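Local coordinates for uncharacterized protein (Cricetid herpesvirus 2, PDB 4ZKQ) that binds chemokines and probably serves this rodent gammaherpesvirus as a decoy receptor that intercepts host chemokine signals, at residues V72-S76 with A164-F168; V109-K114 with A138-G142; D375-L381 with R392-R398. All coordinates share one frame. Residues are numbered along the deposited sequence.

Contact 1 of 3, residues V72-S76 with A164-F168; sequences VLPLS and ALIHF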
ATOM      1  N   VAL A  72      12.252  -7.106   4.710  1.00 16.89           N
ATOM      2  CA  VAL A  72      11.324  -7.278   3.605  1.00 16.99           C
ATOM      3  C   VAL A  72      10.099  -6.426   3.882  1.00 19.80           C
ATOM      4  O   VAL A  72       9.322  -6.719   4.788  1.00 13.67           O
ATOM      5  CB  VAL A  72      10.922  -8.752   3.423  1.00 18.08           C
ATOM      6  CG1 VAL A  72       9.918  -8.904   2.287  1.00 17.63           C
ATOM      7  CG2 VAL A  72      12.163  -9.606   3.157  1.00 19.54           C
ATOM      8  N   LEU A  73       9.942  -5.366   3.095  1.00 15.04           N
ATOM      9  CA  LEU A  73       8.883  -4.385   3.319  1.00 15.14           C
ATOM     10  C   LEU A  73       7.859  -4.396   2.183  1.00 14.92           C
ATOM     11  O   LEU A  73       8.226  -4.455   1.011  1.00 14.93           O
ATOM     12  CB  LEU A  73       9.496  -2.993   3.462  1.00 11.89           C
ATOM     13  CG  LEU A  73      10.539  -2.844   4.561  1.00 15.50           C
ATOM     14  CD1 LEU A  73      11.193  -1.490   4.478  1.00 15.36           C
ATOM     15  CD2 LEU A  73       9.919  -3.046   5.932  1.00 22.03           C
ATOM     16  N   PRO A  74       6.564  -4.351   2.523  1.00 16.01           N
ATOM     17  CA  PRO A  74       5.562  -4.247   1.466  1.00 13.54           C
ATOM     18  C   PRO A  74       5.527  -2.835   0.899  1.00 18.03           C
ATOM     19  O   PRO A  74       5.652  -1.888   1.675  1.00 15.43           O
ATOM     20  CB  PRO A  74       4.262  -4.578   2.191  1.00 17.31           C
ATOM     21  CG  PRO A  74       4.491  -4.061   3.572  1.00 17.28           C
ATOM     22  CD  PRO A  74       5.949  -4.324   3.862  1.00 18.22           C
ATOM     23  N   LEU A  75       5.352  -2.682  -0.410  1.00 12.66           N
ATOM     24  CA  LEU A  75       5.256  -1.341  -0.973  1.00 13.35           C
ATOM     25  C   LEU A  75       3.941  -0.699  -0.533  1.00 20.54           C
ATOM     26  O   LEU A  75       3.864   0.518  -0.400  1.00 19.96           O
ATOM     27  CB  LEU A  75       5.397  -1.363  -2.497  1.00 16.99           C
ATOM     28  CG  LEU A  75       6.780  -1.777  -3.026  1.00 18.07           C
ATOM     29  CD1 LEU A  75       6.912  -1.425  -4.498  1.00 24.58           C
ATOM     30  CD2 LEU A  75       7.941  -1.154  -2.258  1.00 14.59           C
ATOM     31  N   SER A  76       2.926  -1.524  -0.269  1.00 15.61           N
ATOM     32  CA  SER A  76       1.712  -1.061   0.404  1.00 23.74           C
ATOM     33  C   SER A  76       1.250  -2.108   1.427  1.00 22.40           C
ATOM     34  O   SER A  76       1.089  -3.270   1.067  1.00 17.81           O
ATOM     35  CB  SER A  76       0.606  -0.794  -0.624  1.00 28.89           C
ATOM     36  OG  SER A  76      -0.599  -0.394   0.008  1.00 50.83           O
ATOM     37  N   ALA A 164      12.904   3.570   7.680  1.00 16.65           N
ATOM     38  CA  ALA A 164      12.690   3.566   6.246  1.00 16.20           C
ATOM     39  C   ALA A 164      11.272   4.009   5.909  1.00 18.15           C
ATOM     40  O   ALA A 164      10.286   3.453   6.403  1.00 14.42           O
ATOM     41  CB  ALA A 164      12.970   2.193   5.673  1.00 13.72           C
ATOM     42  N   LEU A 165      11.203   5.029   5.070  1.00 12.68           N
ATOM     43  CA  LEU A 165       9.961   5.496   4.482  1.00 12.32           C
ATOM     44  C   LEU A 165       9.740   4.836   3.139  1.00 14.29           C
ATOM     45  O   LEU A 165      10.658   4.777   2.322  1.00 11.62           O
ATOM     46  CB  LEU A 165       9.999   7.020   4.304  1.00 14.26           C
ATOM     47  CG  LEU A 165       8.882   7.648   3.464  1.00 14.63           C
ATOM     48  CD1 LEU A 165       7.542   7.553   4.180  1.00 12.49           C
ATOM     49  CD2 LEU A 165       9.221   9.090   3.111  1.00 15.68           C
ATOM     50  N   ILE A 166       8.526   4.346   2.912  1.00 12.58           N
ATOM     51  CA  ILE A 166       8.094   3.992   1.573  1.00  9.14           C
ATOM     52  C   ILE A 166       6.921   4.885   1.201  1.00 11.91           C
ATOM     53  O   ILE A 166       5.914   4.947   1.902  1.00 10.36           O
ATOM     54  CB  ILE A 166       7.707   2.515   1.456  1.00 14.50           C
ATOM     55  CG1 ILE A 166       8.951   1.643   1.676  1.00 13.38           C
ATOM     56  CG2 ILE A 166       7.090   2.230   0.085  1.00 12.83           C
ATOM     57  CD1 ILE A 166       8.667   0.185   1.806  1.00 17.56           C
ATOM     58  N   HIS A 167       7.096   5.603   0.102  1.00 10.39           N
ATOM     59  CA  HIS A 167       6.037   6.385  -0.493  1.00  8.43           C
ATOM     60  C   HIS A 167       5.564   5.609  -1.702  1.00 11.41           C
ATOM     61  O   HIS A 167       6.351   5.372  -2.613  1.00 15.28           O
ATOM     62  CB  HIS A 167       6.530   7.779  -0.897  1.00 13.79           C
ATOM     63  CG  HIS A 167       5.472   8.633  -1.501  1.00  9.67           C
ATOM     64  ND1 HIS A 167       5.015   8.448  -2.798  1.00 15.88           N
ATOM     65  CD2 HIS A 167       4.750   9.658  -0.998  1.00 13.11           C
ATOM     66  CE1 HIS A 167       4.070   9.330  -3.055  1.00 14.55           C
ATOM     67  NE2 HIS A 167       3.889  10.079  -1.979  1.00 14.03           N
ATOM     68  N   PHE A 168       4.309   5.175  -1.690  1.00 11.60           N
ATOM     69  CA  PHE A 168       3.713   4.488  -2.836  1.00 12.09           C
ATOM     70  C   PHE A 168       2.682   5.388  -3.505  1.00 12.31           C
ATOM     71  O   PHE A 168       1.633   5.695  -2.925  1.00 12.68           O
ATOM     72  CB  PHE A 168       3.068   3.172  -2.394  1.00 14.20           C
ATOM     73  CG  PHE A 168       2.598   2.302  -3.534  1.00 12.06           C
ATOM     74  CD1 PHE A 168       3.493   1.519  -4.244  1.00 17.45           C
ATOM     75  CD2 PHE A 168       1.262   2.251  -3.878  1.00 16.47           C
ATOM     76  CE1 PHE A 168       3.060   0.713  -5.292  1.00 22.92           C
ATOM     77  CE2 PHE A 168       0.825   1.449  -4.920  1.00 20.93           C
ATOM     78  CZ  PHE A 168       1.724   0.683  -5.627  1.00 19.12           C
TER
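Residues 72-76 meet residues 164-168 through apolar packing, with no backbone pairing: the short strand axes of 72-74 and 164-168 approach to 9.3 Å, about twice the spacing of neighbours in a sheet, and their directions differ by 33°. Leu73 is the first residue to make contact. Its CA-to-CB bond points toward the facing strand, where CB of Leu73 lies 3.7 Å from CD1 of Ile166 and CD1 of Leu73 lies 4.3 Å from CB of Ala164. Pro74 contributes mainly its carbonyl, with O of Pro74 3.7 Å from CD1 of Ile166, so the same methyl touches two successive residues. At Leu75 the chain leaves the extended conformation (psi -28°). Leu75 then packs on two residues: CD2 of Leu75 is 4.2 Å from CG2 of Ile166, and CB of Leu75 is 3.9 Å from CD1 of Phe168. The carbonyl turns inward as well, placing O of Leu75 3.4 Å from CB of Phe168. Ser76 ends the segment by turning to other partners, its OG bonded to Asp78 O and its own O to Arg236 NH1. Across the gap, Ala164, Ile166 and Phe168 direct CB toward residues 72-76, while Leu165 and His167 point away, toward the other side of their sheet. Each strand keeps its own neighbours, Leu73 bonding through its backbone to Ala148 and Ile166 to Ser178. Every touching residue is buried. Two separately hydrogen-bonded sheets packed face to face at a modest angle are the hallmark of a beta sandwich, and this contact lies in its hydrophobic core.

Contact 2 of 3, residues V109-K114 with A138-G142; sequences VFGPNK and AKFLG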
ATOM      1  N   VAL A 109      19.727  -2.714  -1.925  1.00 19.59           N
ATOM      2  CA  VAL A 109      18.288  -2.872  -1.914  1.00 16.25           C
ATOM      3  C   VAL A 109      17.832  -3.325  -3.276  1.00 17.12           C
ATOM      4  O   VAL A 109      18.507  -3.084  -4.275  1.00 16.08           O
ATOM      5  CB  VAL A 109      17.551  -1.558  -1.543  1.00 19.34           C
ATOM      6  CG1 VAL A 109      18.086  -0.982  -0.256  1.00 18.47           C
ATOM      7  CG2 VAL A 109      17.663  -0.523  -2.658  1.00 22.71           C
ATOM      8  N   PHE A 110      16.690  -3.995  -3.317  1.00 17.63           N
ATOM      9  CA  PHE A 110      16.039  -4.252  -4.584  1.00 20.37           C
ATOM     10  C   PHE A 110      14.532  -4.233  -4.415  1.00 17.25           C
ATOM     11  O   PHE A 110      14.003  -4.235  -3.305  1.00 16.51           O
ATOM     12  CB  PHE A 110      16.504  -5.583  -5.199  1.00 17.70           C
ATOM     13  CG  PHE A 110      16.329  -6.787  -4.310  1.00 14.74           C
ATOM     14  CD1 PHE A 110      17.274  -7.098  -3.350  1.00 19.54           C
ATOM     15  CD2 PHE A 110      15.246  -7.631  -4.471  1.00 14.70           C
ATOM     16  CE1 PHE A 110      17.127  -8.214  -2.547  1.00 21.06           C
ATOM     17  CE2 PHE A 110      15.094  -8.752  -3.668  1.00 18.37           C
ATOM     18  CZ  PHE A 110      16.038  -9.043  -2.710  1.00 18.25           C
ATOM     19  N   GLY A 111      13.846  -4.182  -5.541  1.00 14.37           N
ATOM     20  CA  GLY A 111      12.402  -4.148  -5.547  1.00 12.18           C
ATOM     21  C   GLY A 111      11.934  -4.387  -6.956  1.00 17.20           C
ATOM     22  O   GLY A 111      12.740  -4.709  -7.826  1.00 16.93           O
ATOM     23  N   PRO A 112      10.630  -4.228  -7.195  1.00 15.84           N
ATOM     24  CA  PRO A 112      10.150  -4.450  -8.554  1.00 15.27           C
ATOM     25  C   PRO A 112      10.719  -3.406  -9.510  1.00 16.08           C
ATOM     26  O   PRO A 112      10.677  -2.211  -9.216  1.00 15.23           O
ATOM     27  CB  PRO A 112       8.641  -4.314  -8.413  1.00 15.10           C
ATOM     28  CG  PRO A 112       8.481  -3.324  -7.278  1.00 14.67           C
ATOM     29  CD  PRO A 112       9.583  -3.670  -6.320  1.00 18.01           C
ATOM     30  N   ASN A 113      11.252  -3.882 -10.628  1.00 15.64           N
ATOM     31  CA  ASN A 113      11.788  -3.050 -11.703  1.00 20.28           C
ATOM     32  C   ASN A 113      13.196  -2.542 -11.408  1.00 20.43           C
ATOM     33  O   ASN A 113      13.743  -1.770 -12.192  1.00 22.74           O
ATOM     34  CB  ASN A 113      10.871  -1.850 -11.992  1.00 18.67           C
ATOM     35  CG  ASN A 113      10.993  -1.344 -13.431  1.00 22.80           C
ATOM     36  OD1 ASN A 113      11.080  -2.131 -14.368  1.00 21.77           O
ATOM     37  ND2 ASN A 113      10.990  -0.025 -13.606  1.00 21.42           N
ATOM     38  N   LYS A 114      13.793  -2.967 -10.296  1.00 17.76           N
ATOM     39  CA  LYS A 114      15.111  -2.448  -9.925  1.00 15.77           C
ATOM     40  C   LYS A 114      15.974  -3.501  -9.249  1.00 25.29           C
ATOM     41  O   LYS A 114      15.712  -3.913  -8.124  1.00 22.00           O
ATOM     42  CB  LYS A 114      14.959  -1.230  -9.012  1.00 19.56           C
ATOM     43  CG  LYS A 114      16.268  -0.536  -8.641  1.00 16.45           C
ATOM     44  CD  LYS A 114      17.019   0.003  -9.849  1.00 20.55           C
ATOM     45  CE  LYS A 114      18.238   0.820  -9.412  1.00 21.19           C
ATOM     46  NZ  LYS A 114      19.296   0.936 -10.460  1.00 19.05           N
ATOM     47  N   ALA A 138      15.709   4.748  -3.377  1.00 12.66           N
ATOM     48  CA  ALA A 138      15.569   3.983  -4.612  1.00 13.28           C
ATOM     49  C   ALA A 138      14.134   4.069  -5.075  1.00 16.12           C
ATOM     50  O   ALA A 138      13.215   4.135  -4.259  1.00 14.77           O
ATOM     51  CB  ALA A 138      15.971   2.539  -4.413  1.00 12.87           C
ATOM     52  N   LYS A 139      13.951   4.057  -6.389  1.00 12.84           N
ATOM     53  CA  LYS A 139      12.627   4.144  -6.986  1.00 11.88           C
ATOM     54  C   LYS A 139      12.247   2.817  -7.627  1.00 14.41           C
ATOM     55  O   LYS A 139      13.071   2.184  -8.286  1.00 14.67           O
ATOM     56  CB  LYS A 139      12.598   5.275  -8.016  1.00 14.82           C
ATOM     57  CG  LYS A 139      11.255   5.487  -8.666  1.00 18.72           C
ATOM     58  CD  LYS A 139      11.266   6.776  -9.473  1.00 25.11           C
ATOM     59  CE  LYS A 139      10.047   6.889 -10.365  1.00 39.97           C
ATOM     60  NZ  LYS A 139      10.205   7.983 -11.355  1.00 57.52           N
ATOM     61  N   PHE A 140      10.999   2.403  -7.422  1.00 13.03           N
ATOM     62  CA  PHE A 140      10.506   1.123  -7.928  1.00 13.97           C
ATOM     63  C   PHE A 140       9.219   1.328  -8.701  1.00 13.37           C
ATOM     64  O   PHE A 140       8.517   2.314  -8.502  1.00 15.47           O
ATOM     65  CB  PHE A 140      10.250   0.131  -6.787  1.00 11.74           C
ATOM     66  CG  PHE A 140      11.419  -0.054  -5.870  1.00 15.36           C
ATOM     67  CD1 PHE A 140      12.601  -0.590  -6.346  1.00 17.00           C
ATOM     68  CD2 PHE A 140      11.336   0.296  -4.529  1.00 16.89           C
ATOM     69  CE1 PHE A 140      13.687  -0.762  -5.513  1.00 19.63           C
ATOM     70  CE2 PHE A 140      12.425   0.121  -3.688  1.00 16.73           C
ATOM     71  CZ  PHE A 140      13.600  -0.413  -4.181  1.00 16.36           C
ATOM     72  N   LEU A 141       8.904   0.367  -9.559  1.00 13.79           N
ATOM     73  CA  LEU A 141       7.650   0.357 -10.289  1.00 15.47           C
ATOM     74  C   LEU A 141       7.070  -1.035 -10.174  1.00 16.02           C
ATOM     75  O   LEU A 141       7.706  -2.002 -10.568  1.00 14.69           O
ATOM     76  CB  LEU A 141       7.869   0.732 -11.750  1.00 19.11           C
ATOM     77  CG  LEU A 141       6.702   0.536 -12.716  1.00 20.05           C
ATOM     78  CD1 LEU A 141       5.550   1.456 -12.386  1.00 21.80           C
ATOM     79  CD2 LEU A 141       7.189   0.786 -14.132  1.00 35.21           C
ATOM     80  N   GLY A 142       5.870  -1.144  -9.629  1.00 13.87           N
ATOM     81  CA  GLY A 142       5.276  -2.450  -9.435  1.00 21.99           C
ATOM     82  C   GLY A 142       3.857  -2.346  -8.941  1.00 22.16           C
ATOM     83  O   GLY A 142       3.317  -1.249  -8.809  1.00 22.56           O
TER
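Phe140 buries 96 Å² here, more than any other residue of the two segments. Its ring lies beneath Gly111, whose CA stands 4.0 Å from the ring centroid and 27° off the normal, a CH-pi contact. An ideal CB on Gly111 would fall 2.7 Å from CD1 of Phe140, so a side chain would clash. At the ring edge sit CB of Lys114, 3.6 Å from CD1 of Phe140, and CG2 of Val109, 4.3 Å from CZ of Phe140. Strands 108-111 and 132-143 belong to the two facing sheets of a beta sandwich; the short axes come within 7.7 Å at 21°. Pro112 (63 Å²) begins the central pair of a type II turn from Gly111 to Lys114, completed by Asn113 at phi 80°. The turn brings O of Pro112 to N of Leu141, a 3.1 Å hydrogen bond at 156° that links the turn following strand 108-111 to strand 132-143. The CA-to-CB bond of Leu141 (54 Å²) points sideways, and its CB lies 3.7 Å from ND2 of Asn113.

Contact 3 of 3, residues D375-L381 with R392-R398; sequences DQGFVFL and REYYLDR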
ATOM      1  N   ASP A 375     -21.168  -8.410 -20.172  1.00 97.99           N
ATOM      2  CA  ASP A 375     -20.661  -7.375 -19.277  1.00 80.55           C
ATOM      3  C   ASP A 375     -20.268  -7.943 -17.915  1.00 82.31           C
ATOM      4  O   ASP A 375     -20.948  -8.813 -17.361  1.00 68.91           O
ATOM      5  CB  ASP A 375     -21.697  -6.261 -19.102  1.00 64.17           C
ATOM      6  CG  ASP A 375     -21.839  -5.399 -20.345  1.00 84.59           C
ATOM      7  OD1 ASP A 375     -20.840  -5.242 -21.078  1.00 85.69           O
ATOM      8  OD2 ASP A 375     -22.946  -4.875 -20.590  1.00 95.56           O
ATOM      9  N   GLN A 376     -19.161  -7.441 -17.381  1.00 70.82           N
ATOM     10  CA  GLN A 376     -18.671  -7.892 -16.089  1.00 61.28           C
ATOM     11  C   GLN A 376     -17.877  -6.794 -15.386  1.00 73.20           C
ATOM     12  O   GLN A 376     -16.813  -7.051 -14.822  1.00 71.18           O
ATOM     13  CB  GLN A 376     -17.814  -9.151 -16.253  1.00 55.52           C
ATOM     14  CG  GLN A 376     -16.569  -8.977 -17.105  1.00 69.19           C
ATOM     15  CD  GLN A 376     -15.618 -10.155 -16.986  1.00 67.52           C
ATOM     16  OE1 GLN A 376     -15.066 -10.418 -15.916  1.00 68.54           O
ATOM     17  NE2 GLN A 376     -15.429 -10.875 -18.084  1.00 62.53           N
ATOM     18  N   GLY A 377     -18.401  -5.571 -15.418  1.00 54.31           N
ATOM     19  CA  GLY A 377     -17.762  -4.449 -14.752  1.00 41.43           C
ATOM     20  C   GLY A 377     -17.619  -4.647 -13.251  1.00 34.30           C
ATOM     21  O   GLY A 377     -18.454  -5.298 -12.620  1.00 24.94           O
ATOM     22  N   PHE A 378     -16.551  -4.090 -12.684  1.00 22.65           N
ATOM     23  CA  PHE A 378     -16.298  -4.171 -11.246  1.00 21.17           C
ATOM     24  C   PHE A 378     -15.771  -2.844 -10.730  1.00 24.69           C
ATOM     25  O   PHE A 378     -14.902  -2.239 -11.351  1.00 19.40           O
ATOM     26  CB  PHE A 378     -15.297  -5.280 -10.935  1.00 19.34           C
ATOM     27  CG  PHE A 378     -14.843  -5.316  -9.496  1.00 23.96           C
ATOM     28  CD1 PHE A 378     -15.577  -5.997  -8.539  1.00 28.02           C
ATOM     29  CD2 PHE A 378     -13.665  -4.692  -9.108  1.00 23.40           C
ATOM     30  CE1 PHE A 378     -15.152  -6.044  -7.218  1.00 31.97           C
ATOM     31  CE2 PHE A 378     -13.239  -4.736  -7.793  1.00 21.74           C
ATOM     32  CZ  PHE A 378     -13.979  -5.411  -6.847  1.00 27.09           C
ATOM     33  N   VAL A 379     -16.321  -2.401  -9.605  1.00 20.45           N
ATOM     34  CA  VAL A 379     -15.856  -1.200  -8.923  1.00 19.68           C
ATOM     35  C   VAL A 379     -15.651  -1.514  -7.443  1.00 20.95           C
ATOM     36  O   VAL A 379     -16.457  -2.225  -6.828  1.00 19.35           O
ATOM     37  CB  VAL A 379     -16.855  -0.024  -9.082  1.00 20.98           C
ATOM     38  CG1 VAL A 379     -16.438   1.176  -8.224  1.00 21.27           C
ATOM     39  CG2 VAL A 379     -16.976   0.385 -10.544  1.00 23.74           C
ATOM     40  N   PHE A 380     -14.556  -0.996  -6.890  1.00 14.49           N
ATOM     41  CA  PHE A 380     -14.264  -1.087  -5.468  1.00 12.56           C
ATOM     42  C   PHE A 380     -14.090   0.306  -4.879  1.00 12.79           C
ATOM     43  O   PHE A 380     -13.304   1.103  -5.389  1.00 15.07           O
ATOM     44  CB  PHE A 380     -13.000  -1.907  -5.219  1.00 15.71           C
ATOM     45  CG  PHE A 380     -12.686  -2.102  -3.763  1.00 20.76           C
ATOM     46  CD1 PHE A 380     -13.564  -2.782  -2.944  1.00 19.49           C
ATOM     47  CD2 PHE A 380     -11.517  -1.605  -3.216  1.00 19.55           C
ATOM     48  CE1 PHE A 380     -13.288  -2.968  -1.606  1.00 22.01           C
ATOM     49  CE2 PHE A 380     -11.233  -1.790  -1.881  1.00 18.22           C
ATOM     50  CZ  PHE A 380     -12.119  -2.475  -1.072  1.00 20.64           C
ATOM     51  N   LEU A 381     -14.834   0.588  -3.818  1.00 16.35           N
ATOM     52  CA  LEU A 381     -14.709   1.837  -3.080  1.00 19.37           C
ATOM     53  C   LEU A 381     -14.266   1.534  -1.667  1.00 18.73           C
ATOM     54  O   LEU A 381     -14.909   0.752  -0.972  1.00 16.64           O
ATOM     55  CB  LEU A 381     -16.041   2.592  -3.056  1.00 15.46           C
ATOM     56  CG  LEU A 381     -16.117   3.809  -2.130  1.00 17.11           C
ATOM     57  CD1 LEU A 381     -15.182   4.912  -2.626  1.00 19.78           C
ATOM     58  CD2 LEU A 381     -17.547   4.309  -2.024  1.00 22.62           C
ATOM     59  N   ARG A 392     -16.285  -1.538  -0.224  1.00 18.94           N
ATOM     60  CA  ARG A 392     -17.545  -1.855  -0.880  1.00 19.20           C
ATOM     61  C   ARG A 392     -17.301  -2.271  -2.317  1.00 18.49           C
ATOM     62  O   ARG A 392     -16.754  -1.506  -3.111  1.00 16.83           O
ATOM     63  CB  ARG A 392     -18.496  -0.658  -0.827  1.00 22.21           C
ATOM     64  CG  ARG A 392     -18.881  -0.297   0.586  1.00 26.38           C
ATOM     65  CD  ARG A 392     -19.887   0.826   0.659  1.00 24.22           C
ATOM     66  NE  ARG A 392     -20.028   1.303   2.034  1.00 26.84           N
ATOM     67  CZ  ARG A 392     -20.924   0.854   2.909  1.00 29.70           C
ATOM     68  NH1 ARG A 392     -21.790  -0.095   2.572  1.00 33.55           N
ATOM     69  NH2 ARG A 392     -20.953   1.362   4.132  1.00 29.20           N
ATOM     70  N   GLU A 393     -17.686  -3.502  -2.633  1.00 15.11           N
ATOM     71  CA  GLU A 393     -17.575  -4.025  -3.985  1.00 15.10           C
ATOM     72  C   GLU A 393     -18.884  -3.793  -4.718  1.00 19.29           C
ATOM     73  O   GLU A 393     -19.965  -3.945  -4.139  1.00 17.94           O
ATOM     74  CB  GLU A 393     -17.223  -5.519  -3.964  1.00 19.45           C
ATOM     75  CG  GLU A 393     -15.837  -5.815  -3.407  1.00 20.14           C
ATOM     76  CD  GLU A 393     -15.497  -7.294  -3.374  1.00 33.21           C
ATOM     77  OE1 GLU A 393     -16.134  -8.084  -4.106  1.00 27.08           O
ATOM     78  OE2 GLU A 393     -14.584  -7.667  -2.610  1.00 31.16           O
ATOM     79  N   TYR A 394     -18.772  -3.418  -5.990  1.00 18.05           N
ATOM     80  CA  TYR A 394     -19.926  -3.227  -6.854  1.00 23.73           C
ATOM     81  C   TYR A 394     -19.740  -4.033  -8.127  1.00 22.04           C
ATOM     82  O   TYR A 394     -18.694  -3.954  -8.779  1.00 19.36           O
ATOM     83  CB  TYR A 394     -20.131  -1.748  -7.182  1.00 20.16           C
ATOM     84  CG  TYR A 394     -20.444  -0.905  -5.970  1.00 16.67           C
ATOM     85  CD1 TYR A 394     -21.752  -0.722  -5.558  1.00 19.97           C
ATOM     86  CD2 TYR A 394     -19.432  -0.292  -5.240  1.00 20.98           C
ATOM     87  CE1 TYR A 394     -22.052   0.037  -4.462  1.00 19.05           C
ATOM     88  CE2 TYR A 394     -19.724   0.478  -4.133  1.00 18.75           C
ATOM     89  CZ  TYR A 394     -21.044   0.636  -3.750  1.00 23.11           C
ATOM     90  OH  TYR A 394     -21.383   1.387  -2.654  1.00 28.83           O
ATOM     91  N   TYR A 395     -20.754  -4.831  -8.451  1.00 20.57           N
ATOM     92  CA  TYR A 395     -20.749  -5.670  -9.643  1.00 22.68           C
ATOM     93  C   TYR A 395     -21.703  -5.052 -10.651  1.00 26.19           C
ATOM     94  O   TYR A 395     -22.909  -4.942 -10.405  1.00 22.11           O
ATOM     95  CB  TYR A 395     -21.148  -7.108  -9.299  1.00 27.76           C
ATOM     96  CG  TYR A 395     -20.424  -7.635  -8.084  1.00 25.69           C
ATOM     97  CD1 TYR A 395     -19.042  -7.555  -7.993  1.00 30.56           C
ATOM     98  CD2 TYR A 395     -21.118  -8.179  -7.014  1.00 26.45           C
ATOM     99  CE1 TYR A 395     -18.373  -8.016  -6.883  1.00 21.66           C
ATOM    100  CE2 TYR A 395     -20.455  -8.643  -5.894  1.00 29.15           C
ATOM    101  CZ  TYR A 395     -19.081  -8.557  -5.835  1.00 26.26           C
ATOM    102  OH  TYR A 395     -18.408  -9.015  -4.725  1.00 27.22           O
ATOM    103  N   LEU A 396     -21.139  -4.614 -11.769  1.00 26.63           N
ATOM    104  CA  LEU A 396     -21.882  -3.900 -12.796  1.00 36.61           C
ATOM    105  C   LEU A 396     -22.342  -4.835 -13.906  1.00 45.20           C
ATOM    106  O   LEU A 396     -21.720  -5.869 -14.150  1.00 52.78           O
ATOM    107  CB  LEU A 396     -21.018  -2.790 -13.404  1.00 37.90           C
ATOM    108  CG  LEU A 396     -20.835  -1.483 -12.635  1.00 40.45           C
ATOM    109  CD1 LEU A 396     -20.157  -1.707 -11.301  1.00 29.29           C
ATOM    110  CD2 LEU A 396     -20.034  -0.500 -13.480  1.00 42.13           C
ATOM    111  N   ASP A 397     -23.431  -4.466 -14.572  1.00 49.72           N
ATOM    112  CA  ASP A 397     -23.831  -5.112 -15.819  1.00 61.32           C
ATOM    113  C   ASP A 397     -23.794  -4.085 -16.950  1.00 56.70           C
ATOM    114  O   ASP A 397     -24.356  -4.299 -18.022  1.00 74.69           O
ATOM    115  CB  ASP A 397     -25.218  -5.750 -15.696  1.00 61.15           C
ATOM    116  CG  ASP A 397     -26.258  -4.799 -15.132  1.00 72.09           C
ATOM    117  OD1 ASP A 397     -25.989  -3.581 -15.060  1.00 73.86           O
ATOM    118  OD2 ASP A 397     -27.353  -5.275 -14.763  1.00 65.21           O
ATOM    119  N   ARG A 398     -23.129  -2.964 -16.683  1.00 57.15           N
ATOM    120  CA  ARG A 398     -22.814  -1.967 -17.696  1.00 55.60           C
ATOM    121  C   ARG A 398     -21.310  -1.974 -17.907  1.00 57.67           C
ATOM    122  O   ARG A 398     -20.560  -2.386 -17.021  1.00 62.59           O
ATOM    123  CB  ARG A 398     -23.277  -0.574 -17.269  1.00 61.28           C
ATOM    124  CG  ARG A 398     -24.755  -0.464 -16.960  1.00 65.38           C
ATOM    125  CD  ARG A 398     -25.595  -0.525 -18.220  1.00 81.13           C
ATOM    126  NE  ARG A 398     -26.988  -0.164 -17.961  1.00 89.10           N
ATOM    127  CZ  ARG A 398     -27.932  -1.016 -17.569  1.00 92.76           C
ATOM    128  NH1 ARG A 398     -27.652  -2.303 -17.391  1.00 72.73           N
ATOM    129  NH2 ARG A 398     -29.168  -0.581 -17.360  1.00 88.57           N
TER
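Five backbone hydrogen bonds join 375-381 to 392-398 as arms of an antiparallel hairpin, with axes 4.7 Å apart at 163°. Val379 and Tyr394 form one hydrogen-bonded pair (Val379 N to Tyr394 O 3.0 Å; Tyr394 N to Val379 O 2.7 Å). Leu381 and Arg392 form the next, Leu381 N to Arg392 O 2.9 Å and Arg392 N to Leu381 O 2.8 Å. Beyond the strand ends, Leu396 N still reaches Gly377 O at 2.9 Å and 165°. Phe378 and Phe380 turn their backbone groups outward and bond to Thr315 and Trp313; on the other flank Glu393 bonds to Tyr222 and Gly224, and Tyr395 N to Thr282 OG1.

Several polar side chains also have partners. Tyr395 OH donates to Glu393 OE1 at 2.5 Å, on the face where CE1 of Phe378 packs 3.8 Å from CE1 of Tyr395. On the face of Val379 and Tyr394, Arg392 forms a salt bridge with Glu390 and cation-pi contacts with Phe295 and Tyr222. Past the strands, Arg398 NH1 pairs with Asp397 OD1 at 3.1 Å, and that oxygen also meets Tyr286 OH. By contrast, Asp375 OD2 and Asp397 O, 3.0 Å apart, are both acceptors in a poorly ordered region. The chemistry therefore implies an interior strand pair, bonded on both flanks, whose cross-strand bonding ends at Gly377 and Leu396, the residues beyond being poorly ordered.

Contacts 1 and 2 belong to one beta sandwich and join the same two sheets: their centres are 11 Å apart, and they touch where CD1 of Leu75 lies 3.7 Å from CG of Pro112 and CE1 of Phe168 lies 4.0 Å from O of Gly142. Contact 1 is wholly buried and purely packed; contact 2, nearer the surface, adds one hydrogen bond between its segments, from strand 132-143 to the turn after strand 108-111. Contact 3, about 29 and 31 Å away between centres, pairs neighbouring strands within one sheet. Partly buried, its centre about 22 Å from the chain's centre, it is held by five backbone hydrogen bonds and buries 627 Å², against 302 and 398 Å².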